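Hydrogenase 2 maturation peptidase (Thaumarchaeota archaeon SCGC AB-539-E09, PDB 5TTX) probably acts as the endopeptidase that trims the C-terminus of a [NiFe]-hydrogenase large subunit during its maturation. Local coordinates at residues 72-77 and 128-132. Sequence-based numbering, arbitrary orientation.
Sequences LEGPPG and CIPRS
Two loops meet here at one end of the central sheet: residues 72-77, within the connection from strand 63-69 to strand 79-83, curve around the chain as it leaves strand 122-128 at residues 128-132. Neither segment is helical, and beyond Cys128 both are loop. Ile129 fills the concave side of the 72-77 loop. Its CA-CB bond points toward that loop, and the extended m,t rotamer carries CD1 to 3.5 Å from Leu72 O, 3.6 Å from both Glu73 O and Gly74 O, and 4.0 Å from Leu72 CB, the apolar side-chain contact, while its CB lies 3.6 Å from Pro75 O. On the side of the 72-77 loop it thus meets mainly carbonyl oxygens. Gly74 (phi/psi 138/167) and Gly77 (86/-7) adopt angles at which a CB would press on the preceding carbonyl; at Gly74 it would also collide with Ile129 CD1. Between them, Pro75 and Pro76 adopt polyproline II-like angles. The loop closes through a nearly linear hydrogen bond, Gly77 N to Ile129 O, 2.8 Å, and Pro76 CA makes a CA-H...O contact of 3.4 Å to the same Ile129 O. Pro76 CB packs 3.7 Å from Arg131 CB, with 4.8 Å between the two CA atoms, whereas the extended arginine side chain leads away. Ile129 also shares a backbone hydrogen bond with Arg78; in the mixed sheet of this alpha/beta fold, that is consistent with a G1-type beta bulge leading into antiparallel strand 79-83, Gly77 in position 1, Arg78 in position 2, Ile129 opposite.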
loop_
_atom_site.group_PDB
_atom_site.type_symbol
_atom_site.label_atom_id
_atom_site.label_comp_id
_atom_site.label_asym_id
_atom_site.label_seq_id
_atom_site.Cartn_x
_atom_site.Cartn_y
_atom_site.Cartn_z
ATOM N N LEU A 72 16.442 32.481 -28.946
ATOM C CA LEU A 72 16.638 33.163 -27.681
ATOM C C LEU A 72 16.968 34.607 -27.984
ATOM O O LEU A 72 17.262 34.962 -29.127
ATOM C CB LEU A 72 17.794 32.519 -26.886
ATOM C CG LEU A 72 17.565 31.034 -26.637
ATOM C CD1 LEU A 72 18.791 30.420 -26.035
ATOM C CD2 LEU A 72 16.299 30.832 -25.713
ATOM N N GLU A 73 16.946 35.450 -26.958
ATOM C CA GLU A 73 17.460 36.800 -27.135
ATOM C C GLU A 73 18.950 36.731 -27.425
ATOM O O GLU A 73 19.697 36.052 -26.724
ATOM C CB GLU A 73 17.216 37.658 -25.901
ATOM C CG GLU A 73 15.799 37.681 -25.406
ATOM C CD GLU A 73 15.543 38.892 -24.531
ATOM O OE1 GLU A 73 14.359 39.213 -24.276
ATOM O OE2 GLU A 73 16.536 39.535 -24.119
ATOM N N GLY A 74 19.378 37.434 -28.465
ATOM C CA GLY A 74 20.769 37.460 -28.831
ATOM C C GLY A 74 20.931 37.358 -30.320
ATOM O O GLY A 74 19.990 37.020 -31.047
ATOM N N PRO A 75 22.138 37.630 -30.804
ATOM C CA PRO A 75 22.363 37.704 -32.248
ATOM C C PRO A 75 22.514 36.322 -32.853
ATOM O O PRO A 75 22.845 35.351 -32.153
ATOM C CB PRO A 75 23.674 38.499 -32.353
ATOM C CG PRO A 75 24.452 38.019 -31.166
ATOM C CD PRO A 75 23.401 37.788 -30.048
ATOM N N PRO A 76 22.289 36.202 -34.159
ATOM C CA PRO A 76 22.534 34.926 -34.847
ATOM C C PRO A 76 23.947 34.419 -34.592
ATOM O O PRO A 76 24.915 35.189 -34.549
ATOM C CB PRO A 76 22.311 35.279 -36.321
ATOM C CG PRO A 76 21.325 36.420 -36.289
ATOM C CD PRO A 76 21.705 37.226 -35.048
ATOM N N GLY A 77 24.064 33.106 -34.407
ATOM C CA GLY A 77 25.339 32.477 -34.105
ATOM C C GLY A 77 25.703 32.459 -32.629
ATOM O O GLY A 77 26.720 31.875 -32.271
ATOM N N CYS A 128 21.786 26.998 -30.816
ATOM C CA CYS A 128 22.330 28.073 -31.630
ATOM C C CYS A 128 21.217 29.009 -32.084
ATOM O O CYS A 128 20.204 28.557 -32.623
ATOM C CB CYS A 128 23.046 27.506 -32.860
ATOM S SG CYS A 128 23.657 28.800 -33.940
ATOM N N ILE A 129 21.384 30.309 -31.852
ATOM C CA ILE A 129 20.387 31.263 -32.333
ATOM C C ILE A 129 20.528 31.373 -33.844
ATOM O O ILE A 129 21.616 31.693 -34.322
ATOM C CB ILE A 129 20.545 32.635 -31.689
ATOM C CG1 ILE A 129 20.400 32.509 -30.165
ATOM C CG2 ILE A 129 19.512 33.635 -32.299
ATOM C CD1 ILE A 129 20.544 33.835 -29.434
ATOM N N PRO A 130 19.478 31.116 -34.620
ATOM C CA PRO A 130 19.596 31.180 -36.077
ATOM C C PRO A 130 19.577 32.609 -36.578
ATOM O O PRO A 130 19.206 33.556 -35.873
ATOM C CB PRO A 130 18.348 30.444 -36.559
ATOM C CG PRO A 130 17.311 30.870 -35.546
ATOM C CD PRO A 130 18.090 30.822 -34.205
ATOM N N ARG A 131 19.992 32.752 -37.828
ATOM C CA ARG A 131 19.675 33.970 -38.541
ATOM C C ARG A 131 18.366 33.810 -39.280
ATOM O O ARG A 131 17.469 34.649 -39.175
ATOM C CB ARG A 131 20.771 34.328 -39.550
ATOM C CG ARG A 131 20.364 35.549 -40.380
ATOM C CD ARG A 131 21.223 35.745 -41.645
ATOM N NE ARG A 131 20.725 36.895 -42.386
ATOM C CZ ARG A 131 21.158 37.277 -43.595
ATOM N NH1 ARG A 131 22.107 36.600 -44.213
ATOM N NH2 ARG A 131 20.628 38.347 -44.183
ATOM N N SER A 132 18.245 32.725 -40.027
ATOM C CA SER A 132 17.065 32.511 -40.837
ATOM C C SER A 132 16.735 31.026 -40.892
ATOM O O SER A 132 17.624 30.171 -41.050
ATOM C CB SER A 132 17.297 33.073 -42.248
ATOM O OG SER A 132 16.402 32.476 -43.139
#